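Taurocyamine kinase (Schistosoma mansoni, PDB 4WO8) reversibly transfers phosphate between ATP and taurocyamine, a magnesium-dependent phosphagen kinase reaction carried by a chain of two approximate repeats. Local coordinates at residues A[116-121]-A[230-235]; A[498-503]-A[560-565]. The protein carries 4 engineered substitutions. All coordinates share one frame; numbering follows the deposited sequence.

Contact 1 (A[116-121]-A[230-235]); sequences LVVSTR and MQKGGG. Engineered in segment 230-235: Gly235 (natural residue Asp).
Val117 lays one methyl, CG1, on the turn that follows strand 230-232, 3.3 Å from Gly233 O; the strand pairing itself starts at Ser119. The short axes of strands 117-121 and 230-232 run antiparallel at 165° and approach to 4.8 Å, as expected of neighbours in the antiparallel sheet of the first catalytic domain. Val118 contributes its carbonyl: Gly233 N bonds to Val118 O at 2.8 Å, approaching from above the carbonyl plane, while the aliphatic part of Lys232 passes the same oxygen. Ser119 pairs with Lys232 as a non-hydrogen-bonded pair, their side chains diverging. Thr120 and Gln231 form the hydrogen-bonded pair, with Thr120 N to Gln231 O at 3.0 Å and Gln231 N to Thr120 O at 3.1 Å; both bonds are nearly straight. The Thr120 hydroxyl sits beside its own backbone N (chi1 -53°), a rotation that lets OG1 donate to Gly233 O at 2.6 Å, in the carbonyl plane and on a lone pair. Arg121 runs extended alongside Met230, pointing the same way, and Met230 CE comes to the edge of the guanidinium and lies 4.1 Å from Arg121 CD. Strand 277-283 flanks strand 117-126 on its other side, bringing Arg277 close to Arg121; both are predicted ATP-binding residues, consistent with a pocket made for phosphate. Engineered Gly235 is the N-cap of helix 236-253. Gly233 is held at its N by Val118 O and at its O by Thr120 OG1, so bonding continues past strand 230-232, tying the turn before that helix to a strand whose Ser119, Thr120 and Arg121 are predicted to bind ATP.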
loop_
_atom_site.group_PDB
_atom_site.type_symbol
_atom_site.label_atom_id
_atom_site.label_comp_id
_atom_site.label_asym_id
_atom_site.label_seq_id
_atom_site.Cartn_x
_atom_site.Cartn_y
_atom_site.Cartn_z
ATOM N N LEU A 116 -20.047 8.811 12.590
ATOM C CA LEU A 116 -18.592 8.749 12.726
ATOM C C LEU A 116 -17.912 10.038 12.301
ATOM O O LEU A 116 -16.714 10.191 12.491
ATOM C CB LEU A 116 -18.032 7.602 11.884
ATOM C CG LEU A 116 -18.624 6.211 12.145
ATOM C CD1 LEU A 116 -18.039 5.203 11.205
ATOM C CD2 LEU A 116 -18.362 5.777 13.576
ATOM N N VAL A 117 -18.675 10.948 11.693
ATOM C CA VAL A 117 -18.105 12.149 11.095
ATOM C C VAL A 117 -18.096 13.316 12.060
ATOM O O VAL A 117 -19.134 13.809 12.450
ATOM C CB VAL A 117 -18.871 12.575 9.834
ATOM C CG1 VAL A 117 -18.347 13.915 9.321
ATOM C CG2 VAL A 117 -18.775 11.499 8.769
ATOM N N VAL A 118 -16.908 13.761 12.430
ATOM C CA VAL A 118 -16.751 14.897 13.327
ATOM C C VAL A 118 -17.088 16.222 12.632
ATOM O O VAL A 118 -17.742 17.088 13.206
ATOM C CB VAL A 118 -15.314 14.955 13.869
ATOM C CG1 VAL A 118 -15.093 16.221 14.685
ATOM C CG2 VAL A 118 -15.016 13.702 14.690
ATOM N N SER A 119 -16.628 16.380 11.396
ATOM C CA SER A 119 -16.827 17.622 10.667
ATOM C C SER A 119 -16.679 17.377 9.177
ATOM O O SER A 119 -16.154 16.333 8.754
ATOM C CB SER A 119 -15.842 18.706 11.129
ATOM O OG SER A 119 -14.488 18.288 11.010
ATOM N N THR A 120 -17.158 18.348 8.403
ATOM C CA THR A 120 -17.183 18.301 6.954
ATOM C C THR A 120 -16.691 19.654 6.462
ATOM O O THR A 120 -16.984 20.704 7.060
ATOM C CB THR A 120 -18.602 18.009 6.418
ATOM O OG1 THR A 120 -19.111 16.826 7.046
ATOM C CG2 THR A 120 -18.619 17.843 4.868
ATOM N N ARG A 121 -15.956 19.629 5.364
ATOM C CA ARG A 121 -15.212 20.785 4.891
ATOM C C ARG A 121 -15.149 20.714 3.358
ATOM O O ARG A 121 -14.889 19.645 2.803
ATOM C CB ARG A 121 -13.810 20.777 5.534
ATOM C CG ARG A 121 -12.850 21.907 5.161
ATOM C CD ARG A 121 -11.481 21.705 5.847
ATOM N NE ARG A 121 -10.505 22.770 5.563
ATOM C CZ ARG A 121 -9.622 22.773 4.551
ATOM N NH1 ARG A 121 -9.562 21.770 3.673
ATOM N NH2 ARG A 121 -8.788 23.801 4.404
ATOM N N MET A 230 -17.253 25.071 5.963
ATOM C CA MET A 230 -16.978 24.090 7.016
ATOM C C MET A 230 -17.980 24.108 8.187
ATOM O O MET A 230 -18.448 25.175 8.594
ATOM C CB MET A 230 -15.585 24.316 7.604
ATOM C CG MET A 230 -15.331 25.748 8.128
ATOM S SD MET A 230 -14.050 25.505 9.396
ATOM C CE MET A 230 -12.886 24.358 8.583
ATOM N N GLN A 231 -18.284 22.931 8.739
ATOM C CA GLN A 231 -19.094 22.840 9.968
ATOM C C GLN A 231 -18.955 21.474 10.657
ATOM O O GLN A 231 -18.409 20.529 10.078
ATOM C CB GLN A 231 -20.568 23.130 9.659
ATOM C CG GLN A 231 -21.205 22.081 8.768
ATOM C CD GLN A 231 -22.486 22.564 8.134
ATOM O OE1 GLN A 231 -22.593 23.723 7.718
ATOM N NE2 GLN A 231 -23.479 21.674 8.055
ATOM N N LYS A 232 -19.426 21.383 11.901
ATOM C CA LYS A 232 -19.469 20.109 12.623
ATOM C C LYS A 232 -20.451 19.155 11.945
ATOM O O LYS A 232 -21.391 19.597 11.291
ATOM C CB LYS A 232 -19.882 20.321 14.088
ATOM C CG LYS A 232 -18.882 21.088 14.945
ATOM C CD LYS A 232 -17.537 20.382 14.906
ATOM C CE LYS A 232 -16.459 21.109 15.693
ATOM N NZ LYS A 232 -15.118 20.508 15.396
ATOM N N GLY A 233 -20.251 17.848 12.111
ATOM C CA GLY A 233 -21.173 16.884 11.545
ATOM C C GLY A 233 -20.894 16.544 10.093
ATOM O O GLY A 233 -19.828 16.881 9.576
ATOM N N GLY A 234 -21.866 15.893 9.444
ATOM C CA GLY A 234 -21.723 15.385 8.088
ATOM C C GLY A 234 -22.661 16.011 7.060
ATOM O O GLY A 234 -23.047 15.361 6.059
ATOM N N GLY A 235 -23.022 17.275 7.296
ATOM C CA GLY A 235 -23.910 17.997 6.392
ATOM C C GLY A 235 -23.215 18.506 5.135
ATOM O O GLY A 235 -23.100 19.718 4.930
#

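Contact 2 (A[498-503]-A[560-565]); sequences TIMSKT and GYRDWP
The loop leading into helix 502-517 meets the loop between helix 553-557 and strand 569-573 in the second catalytic domain, and a single arginine side chain does most of the direct joining. The guanidinium of Arg562 reaches two backbone carbonyls. Met500 O lies at its edge, near the plane, and takes a weak bond from Arg562 NH1 at 3.1 Å; a shorter one from Arg562 NH2 is doubtful, because that atom is modelled too close to a neighbour. Thr498 O stands oblique to the group and takes a weak bond from Arg562 NE at 3.2 Å. A bend at chi3 (-45°) turns the guanidinium toward these carbonyls, and NE also bonds to Gly559 O. Asp563 works through water instead: OD2 accepts from one water that also donates to Met500 O at 2.9 Å, and from a second that accepts from Lys502 N at 3.1 Å. The Lys502 side chain crosses that of Asp563 at about a right angle, Lys502 CB 3.7 Å from Asp563 OD2, whereas Lys502 NZ remains 5.3 Å from Asp563 OD1. Met500 O thus receives a water and, less securely, the guanidinium; the direct bonds are mostly weak, and waters complete the link without a Lys502-Asp563 salt bridge.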
loop_
_atom_site.group_PDB
_atom_site.type_symbol
_atom_site.label_atom_id
_atom_site.label_comp_id
_atom_site.label_asym_id
_atom_site.label_seq_id
_atom_site.Cartn_x
_atom_site.Cartn_y
_atom_site.Cartn_z
ATOM N N THR A 498 -0.941 -14.765 9.554
ATOM C CA THR A 498 -2.028 -14.002 8.949
ATOM C C THR A 498 -2.760 -13.160 9.982
ATOM O O THR A 498 -2.862 -11.946 9.838
ATOM C CB THR A 498 -3.059 -14.920 8.261
ATOM O OG1 THR A 498 -3.378 -16.003 9.137
ATOM C CG2 THR A 498 -2.520 -15.485 6.931
ATOM N N ILE A 499 -3.282 -13.791 11.031
ATOM C CA ILE A 499 -4.162 -13.042 11.925
ATOM C C ILE A 499 -3.635 -12.903 13.333
ATOM O O ILE A 499 -4.240 -12.199 14.127
ATOM C CB ILE A 499 -5.575 -13.671 12.015
ATOM C CG1 ILE A 499 -5.546 -14.926 12.892
ATOM C CG2 ILE A 499 -6.133 -13.929 10.617
ATOM C CD1 ILE A 499 -6.883 -15.650 12.995
ATOM N N MET A 500 -2.502 -13.535 13.633
ATOM C CA MET A 500 -1.982 -13.565 15.006
ATOM C C MET A 500 -1.686 -12.164 15.541
ATOM O O MET A 500 -1.375 -11.258 14.774
ATOM C CB MET A 500 -0.718 -14.432 15.089
ATOM C CG MET A 500 0.526 -13.825 14.453
ATOM S SD MET A 500 1.918 -15.001 14.412
ATOM C CE MET A 500 2.020 -15.516 16.127
ATOM N N SER A 501 -1.778 -12.001 16.859
ATOM C CA SER A 501 -1.530 -10.706 17.477
ATOM C C SER A 501 -0.041 -10.409 17.574
ATOM O O SER A 501 0.791 -11.309 17.437
ATOM C CB SER A 501 -2.150 -10.640 18.866
ATOM O OG SER A 501 -1.363 -11.376 19.785
ATOM N N LYS A 502 0.289 -9.143 17.820
ATOM C CA LYS A 502 1.677 -8.719 17.971
ATOM C C LYS A 502 2.330 -9.416 19.154
ATOM O O LYS A 502 3.483 -9.852 19.082
ATOM C CB LYS A 502 1.766 -7.208 18.151
ATOM C CG LYS A 502 3.204 -6.715 18.291
ATOM C CD LYS A 502 3.316 -5.207 18.231
ATOM C CE LYS A 502 3.359 -4.602 19.617
ATOM N NZ LYS A 502 3.717 -3.152 19.542
ATOM N N THR A 503 1.578 -9.525 20.242
ATOM C CA THR A 503 2.058 -10.217 21.426
ATOM C C THR A 503 2.325 -11.697 21.157
ATOM O O THR A 503 3.274 -12.263 21.700
ATOM C CB THR A 503 1.056 -10.080 22.569
ATOM O OG1 THR A 503 1.015 -8.706 22.961
ATOM C CG2 THR A 503 1.467 -10.938 23.769
ATOM N N GLY A 560 -0.498 -10.887 6.668
ATOM C CA GLY A 560 0.851 -11.377 6.932
ATOM C C GLY A 560 1.913 -10.351 7.298
ATOM O O GLY A 560 2.974 -10.698 7.826
ATOM N N TYR A 561 1.626 -9.078 7.056
ATOM C CA TYR A 561 2.590 -8.030 7.339
ATOM C C TYR A 561 2.120 -7.114 8.461
ATOM O O TYR A 561 2.624 -6.006 8.615
ATOM C CB TYR A 561 2.860 -7.213 6.077
ATOM C CG TYR A 561 3.426 -8.023 4.924
ATOM C CD1 TYR A 561 4.367 -9.034 5.136
ATOM C CD2 TYR A 561 3.040 -7.757 3.615
ATOM C CE1 TYR A 561 4.883 -9.764 4.062
ATOM C CE2 TYR A 561 3.541 -8.475 2.553
ATOM C CZ TYR A 561 4.465 -9.476 2.778
ATOM O OH TYR A 561 4.953 -10.173 1.696
ATOM N N ARG A 562 1.144 -7.558 9.239
ATOM C CA ARG A 562 0.666 -6.712 10.331
ATOM C C ARG A 562 1.740 -6.556 11.417
ATOM O O ARG A 562 2.582 -7.441 11.599
ATOM C CB ARG A 562 -0.624 -7.268 10.932
ATOM C CG ARG A 562 -1.936 -6.904 10.187
ATOM C CD ARG A 562 -3.113 -7.654 10.862
ATOM N NE ARG A 562 -2.641 -9.004 11.069
ATOM C CZ ARG A 562 -2.513 -9.613 12.239
ATOM N NH1 ARG A 562 -2.923 -9.039 13.362
ATOM N NH2 ARG A 562 -1.996 -10.831 12.256
ATOM N N ASP A 563 1.704 -5.415 12.112
ATOM C CA ASP A 563 2.696 -5.056 13.128
ATOM C C ASP A 563 4.151 -5.289 12.669
ATOM O O ASP A 563 4.985 -5.802 13.417
ATOM C CB ASP A 563 2.411 -5.815 14.411
ATOM C CG ASP A 563 1.012 -5.565 14.925
ATOM O OD1 ASP A 563 0.746 -4.412 15.347
ATOM O OD2 ASP A 563 0.183 -6.510 14.906
ATOM N N TRP A 564 4.438 -4.881 11.441
ATOM C CA TRP A 564 5.750 -5.067 10.826
ATOM C C TRP A 564 6.840 -4.320 11.582
ATOM O O TRP A 564 6.625 -3.177 11.980
ATOM C CB TRP A 564 5.699 -4.594 9.382
ATOM C CG TRP A 564 6.904 -4.936 8.593
ATOM C CD1 TRP A 564 7.924 -4.095 8.244
ATOM C CD2 TRP A 564 7.223 -6.215 8.035
ATOM N NE1 TRP A 564 8.859 -4.780 7.513
ATOM C CE2 TRP A 564 8.452 -6.076 7.367
ATOM C CE3 TRP A 564 6.593 -7.459 8.044
ATOM C CZ2 TRP A 564 9.055 -7.138 6.702
ATOM C CZ3 TRP A 564 7.193 -8.507 7.384
ATOM C CH2 TRP A 564 8.413 -8.343 6.723
ATOM N N PRO A 565 8.009 -4.964 11.802
ATOM C CA PRO A 565 8.396 -6.335 11.465
ATOM C C PRO A 565 8.561 -7.178 12.733
ATOM O O PRO A 565 9.460 -8.001 12.844
ATOM C CB PRO A 565 9.745 -6.133 10.764
ATOM C CG PRO A 565 10.324 -4.848 11.428
ATOM C CD PRO A 565 9.194 -4.220 12.261
HETATM O O HOH W 1 0.450 -9.106 13.937
HETATM O O HOH W 2 -1.780 -7.115 16.851
#

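Contacts 1 and 2 belong to different catalytic domains of the two-repeat chain, follow one another in sequence, and do not touch: their centres are 34 Å apart and their nearest atoms about 20 Å. Contact 1 contributes Ser119, Thr120 and Arg121 to the predicted ATP site, and the Arg121 side chain is about 5 Å from that of Arg226, another predicted ATP-binding residue. Contact 2 itself holds no predicted site residue: the Thr498 side chain is about 8 Å from that of Cys631, the predicted active-site residue, and about 12 Å from that of Arg589, predicted to bind ATP. One contact is sheet pairing, the other loop packing.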